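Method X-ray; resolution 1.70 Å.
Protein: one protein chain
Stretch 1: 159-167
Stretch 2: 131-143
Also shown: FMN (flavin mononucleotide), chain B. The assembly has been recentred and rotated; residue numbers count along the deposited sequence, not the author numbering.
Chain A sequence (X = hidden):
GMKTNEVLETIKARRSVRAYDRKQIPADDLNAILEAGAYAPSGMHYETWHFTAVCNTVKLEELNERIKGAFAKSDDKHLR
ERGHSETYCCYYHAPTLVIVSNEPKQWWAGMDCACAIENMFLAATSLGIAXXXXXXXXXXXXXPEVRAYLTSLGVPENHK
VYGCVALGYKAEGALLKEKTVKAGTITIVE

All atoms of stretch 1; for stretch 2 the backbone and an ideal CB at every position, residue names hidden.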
# COMPACT_ATOMS: atom_id res chain seq x y z
N HIS A 159 2.47 13.86 12.87
CA HIS A 159 2.55 12.83 11.84
C HIS A 159 3.99 12.47 11.60
O HIS A 159 4.89 13.29 11.77
CB HIS A 159 1.97 13.36 10.55
CG HIS A 159 0.48 13.26 10.46
ND1 HIS A 159 -0.20 13.25 9.25
CD2 HIS A 159 -0.46 13.17 11.43
CE1 HIS A 159 -1.49 13.15 9.49
NE2 HIS A 159 -1.68 13.11 10.81
N LYS A 160 4.20 11.24 11.16
CA LYS A 160 5.45 10.85 10.54
C LYS A 160 5.20 10.73 9.05
O LYS A 160 4.07 10.58 8.62
CB LYS A 160 5.92 9.50 11.07
CG LYS A 160 6.09 9.44 12.57
CD LYS A 160 6.87 10.60 13.14
CE LYS A 160 7.13 10.40 14.63
NZ LYS A 160 7.61 11.66 15.24
N VAL A 161 6.27 10.82 8.26
CA VAL A 161 6.12 10.76 6.81
C VAL A 161 6.43 9.31 6.42
O VAL A 161 7.55 8.85 6.62
CB VAL A 161 7.09 11.72 6.07
CG1 VAL A 161 6.98 11.54 4.57
CG2 VAL A 161 6.74 13.18 6.44
N TYR A 162 5.43 8.58 5.91
CA TYR A 162 5.61 7.18 5.53
C TYR A 162 6.04 6.97 4.05
O TYR A 162 6.68 5.95 3.72
CB TYR A 162 4.33 6.41 5.87
CG TYR A 162 4.19 6.29 7.38
CD1 TYR A 162 4.85 5.29 8.06
CD2 TYR A 162 3.44 7.21 8.12
CE1 TYR A 162 4.77 5.21 9.48
CE2 TYR A 162 3.36 7.14 9.50
CZ TYR A 162 4.01 6.14 10.18
OH TYR A 162 3.93 6.04 11.57
N GLY A 163 5.66 7.87 3.16
CA GLY A 163 6.21 7.87 1.81
C GLY A 163 5.83 9.12 1.05
O GLY A 163 4.95 9.87 1.48
N CYS A 164 6.55 9.38 -0.04
CA CYS A 164 6.21 10.50 -0.90
C CYS A 164 6.05 10.02 -2.36
O CYS A 164 6.62 9.00 -2.77
CB CYS A 164 7.24 11.63 -0.81
SG CYS A 164 7.52 12.30 0.82
N VAL A 165 5.27 10.77 -3.11
CA VAL A 165 5.02 10.52 -4.50
C VAL A 165 5.52 11.65 -5.37
O VAL A 165 4.95 12.74 -5.34
CB VAL A 165 3.51 10.37 -4.70
CG1 VAL A 165 3.10 10.12 -6.17
CG2 VAL A 165 2.91 9.26 -3.76
N ALA A 166 6.55 11.38 -6.19
CA ALA A 166 6.97 12.30 -7.21
C ALA A 166 5.98 12.19 -8.33
O ALA A 166 5.56 11.07 -8.67
CB ALA A 166 8.40 11.97 -7.74
N LEU A 167 5.62 13.32 -8.92
CA LEU A 167 4.73 13.32 -10.06
C LEU A 167 5.20 14.29 -11.14
O LEU A 167 5.68 15.38 -10.85
CB LEU A 167 3.30 13.74 -9.65
CG LEU A 167 2.50 12.88 -8.68
CD1 LEU A 167 1.30 13.70 -8.22
CD2 LEU A 167 2.06 11.54 -9.29
N UNK A 131 5.43 8.70 -12.17
CA UNK A 131 5.53 8.78 -10.71
C UNK A 131 6.66 7.92 -10.19
O UNK A 131 7.25 7.11 -10.92
CB UNK A 131 4.21 8.36 -10.06
N UNK A 132 7.00 8.16 -8.94
CA UNK A 132 7.96 7.35 -8.19
C UNK A 132 7.77 7.50 -6.69
O UNK A 132 7.49 8.60 -6.22
CB UNK A 132 9.39 7.73 -8.57
N UNK A 133 7.96 6.40 -5.94
CA UNK A 133 8.04 6.45 -4.49
C UNK A 133 9.34 7.14 -4.14
O UNK A 133 10.40 6.73 -4.57
CB UNK A 133 7.96 5.06 -3.86
N UNK A 134 9.24 8.18 -3.32
CA UNK A 134 10.39 8.85 -2.74
C UNK A 134 10.36 8.60 -1.22
O UNK A 134 9.44 9.07 -0.54
CB UNK A 134 10.38 10.34 -3.07
N UNK A 135 11.34 7.82 -0.72
CA UNK A 135 11.34 7.33 0.67
C UNK A 135 12.19 8.12 1.64
O UNK A 135 12.24 7.78 2.81
CB UNK A 135 11.82 5.88 0.69
N UNK A 136 12.85 9.19 1.20
CA UNK A 136 13.91 9.80 2.01
C UNK A 136 13.40 10.60 3.20
O UNK A 136 14.19 10.90 4.11
CB UNK A 136 14.76 10.71 1.13
N UNK A 137 12.11 10.90 3.26
CA UNK A 137 11.58 11.57 4.49
C UNK A 137 11.22 10.59 5.64
O UNK A 137 11.00 11.01 6.75
CB UNK A 137 10.33 12.38 4.13
N UNK A 138 11.17 9.28 5.40
CA UNK A 138 10.86 8.35 6.50
C UNK A 138 11.82 8.43 7.66
O UNK A 138 11.39 8.45 8.82
CB UNK A 138 10.84 6.91 5.98
N UNK A 139 13.11 8.44 7.38
CA UNK A 139 14.12 8.42 8.46
C UNK A 139 14.63 9.82 8.79
O UNK A 139 15.38 10.00 9.79
CB UNK A 139 15.30 7.53 8.07
N UNK A 140 14.21 10.81 8.02
CA UNK A 140 14.67 12.19 8.22
C UNK A 140 13.61 13.17 8.73
O UNK A 140 13.95 14.30 9.11
CB UNK A 140 15.23 12.72 6.90
N UNK A 141 12.33 12.78 8.71
CA UNK A 141 11.25 13.71 9.06
C UNK A 141 11.30 14.29 10.49
O UNK A 141 10.71 15.32 10.73
CB UNK A 141 9.91 12.99 8.87
N UNK A 142 12.01 13.63 11.40
CA UNK A 142 12.17 14.15 12.74
C UNK A 142 13.49 14.88 12.95
O UNK A 142 13.76 15.37 14.05
CB UNK A 142 12.05 13.01 13.75
N UNK A 143 14.32 15.00 11.91
CA UNK A 143 15.46 15.90 12.01
C UNK A 143 14.89 17.31 12.23
O UNK A 143 13.94 17.71 11.58
CB UNK A 143 16.35 15.83 10.76
N1 FMN B . 12.47 4.48 -5.70
C2 FMN B . 13.32 5.55 -5.59
O2 FMN B . 13.87 6.02 -6.59
N3 FMN B . 13.62 6.11 -4.37
C4 FMN B . 13.07 5.60 -3.25
O4 FMN B . 13.19 6.27 -2.20
C4A FMN B . 12.19 4.52 -3.35
N5 FMN B . 11.61 4.00 -2.22
C5A FMN B . 10.71 2.95 -2.29
C6 FMN B . 10.11 2.48 -1.12
C7 FMN B . 9.17 1.46 -1.16
C7M FMN B . 8.36 1.08 0.08
C8 FMN B . 8.80 0.93 -2.41
C8M FMN B . 7.50 0.18 -2.53
C9 FMN B . 9.40 1.41 -3.58
C9A FMN B . 10.35 2.42 -3.54
N10 FMN B . 10.98 2.91 -4.69
C10 FMN B . 11.85 3.98 -4.60
C1' FMN B . 10.63 2.38 -6.06
C2' FMN B . 11.22 0.97 -6.25
O2' FMN B . 12.61 1.06 -6.48
C3' FMN B . 10.55 0.36 -7.47
O3' FMN B . 9.20 0.11 -7.15
C4' FMN B . 11.19 -0.98 -7.89
O4' FMN B . 12.51 -0.76 -8.38
C5' FMN B . 10.36 -1.67 -8.97
O5' FMN B . 10.31 -0.87 -10.14
P FMN B . 8.91 -0.38 -10.79
O1P FMN B . 8.04 -1.57 -10.94
O2P FMN B . 9.23 0.39 -12.09
O3P FMN B . 8.20 0.50 -9.80

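Positions 131 to 134 run antiparallel to stretch 1, so their side chains alternate between the two faces of the sheet.

Position 131 pairs with L167 and shares its face. Its ideal CB lies 3.3 Å from A166 O and 3.9 Å from L167 CD2, so a small side chain suits. It is S131; its CA makes a CA-H...O contact with A166 O at 3.1 Å.

Position 132 lies on the other face, beside A166. Its ideal CB is 4.4 Å from A166 CB, and the flavin lies nearby. Small or medium apolar residues would serve. It is C132. A166 N donates to C132 O at 2.9 Å.

Position 133 shares a face with V165. G163 has no side chain, which leaves open space toward Y162 and G163; a large flat residue could use it. It is W133. Its CZ2 comes 3.6 Å from Y162 O, at the ring edge. FMN C6 lies over one face and C164 O over the opposite one. An ideal CB on G163 would sit 2.6 Å from W133 CZ2, a clash.

Position 134 points to the face of C164 and A166. Several aliphatic residues would fit. It is I134, whose CG1 is 3.8 Å from A166 CB. I134 N donates to C164 O at 2.8 Å.

Position 135 begins a type I turn and its CB points away, so polar residues suit. It is N135. Its OD1 accepts from W133 NE1 at 2.9 Å, and its N donates to FMN O4 at 2.8 Å.

Position 136 also points away, leaving many choices. It is Q136, whose NE2 donates to FMN O4 at 2.9 Å.

Position 137 points toward V161 and C164, an apolar surface. Leucine or methionine would suit. It is L137; CB lies 3.6 Å from V161 CG1, and CD1 3.7 Å from C164 SG.

At position 138 the backbone passes close to V161. Small residues are the simplest choice. It is G138, its CA 3.3 Å from V161 O.

Positions 139 and 140 make no contact with stretch 1, so many residues would do. They are T139 and T140.

Position 141 points toward V161, favouring a compact apolar residue. It is C141, whose SG accepts a weak bond from V161 N at 3.6 Å.

Position 142 has its ideal CB 4.9 Å from K160 NZ, inviting an acid. It is D142, forming a salt bridge from OD2 to K160 NZ at 2.8 Å.

Position 143 is out of reach, just before a helix; capping residues suit. It is D143, the N-cap.

Stretch 2 131-143: SCWINQLGTTCDD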
# COMPACT_ATOMS: atom_id res chain seq x y z
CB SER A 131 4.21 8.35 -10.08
OG SER A 131 3.92 6.98 -10.38
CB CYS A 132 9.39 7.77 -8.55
SG CYS A 132 10.74 6.65 -8.08
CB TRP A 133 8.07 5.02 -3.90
CG TRP A 133 7.89 4.99 -2.42
CD1 TRP A 133 8.74 5.46 -1.47
CD2 TRP A 133 6.79 4.39 -1.71
NE1 TRP A 133 8.23 5.24 -0.23
CE2 TRP A 133 7.04 4.57 -0.34
CE3 TRP A 133 5.64 3.72 -2.11
CZ2 TRP A 133 6.15 4.13 0.63
CZ3 TRP A 133 4.76 3.27 -1.16
CH2 TRP A 133 5.03 3.46 0.21
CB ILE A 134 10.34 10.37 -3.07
CG1 ILE A 134 10.05 10.57 -4.59
CG2 ILE A 134 11.59 11.05 -2.62
CD1 ILE A 134 11.13 9.93 -5.52
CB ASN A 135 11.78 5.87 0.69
CG ASN A 135 11.10 5.05 1.79
OD1 ASN A 135 9.93 5.27 2.12
ND2 ASN A 135 11.82 4.07 2.31
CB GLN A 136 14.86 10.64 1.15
CG GLN A 136 15.77 9.80 0.32
CD GLN A 136 15.03 8.97 -0.70
OE1 GLN A 136 14.25 9.50 -1.49
NE2 GLN A 136 15.30 7.64 -0.72
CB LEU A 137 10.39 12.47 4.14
CG LEU A 137 10.75 13.84 3.55
CD1 LEU A 137 9.51 14.57 2.98
CD2 LEU A 137 11.45 14.69 4.59
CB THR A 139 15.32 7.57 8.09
OG1 THR A 139 15.88 8.09 6.89
CG2 THR A 139 14.91 6.12 7.91
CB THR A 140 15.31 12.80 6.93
OG1 THR A 140 14.32 12.89 5.88
CG2 THR A 140 16.55 12.02 6.49
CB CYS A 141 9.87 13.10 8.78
SG CYS A 141 9.44 11.63 9.77
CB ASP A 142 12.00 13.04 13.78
CG ASP A 142 10.53 12.60 13.92
OD1 ASP A 142 9.62 13.40 13.59
OD2 ASP A 142 10.29 11.47 14.38
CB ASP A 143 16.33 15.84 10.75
CG ASP A 143 17.38 16.94 10.70
OD1 ASP A 143 17.08 18.05 10.24
OD2 ASP A 143 18.53 16.68 11.12
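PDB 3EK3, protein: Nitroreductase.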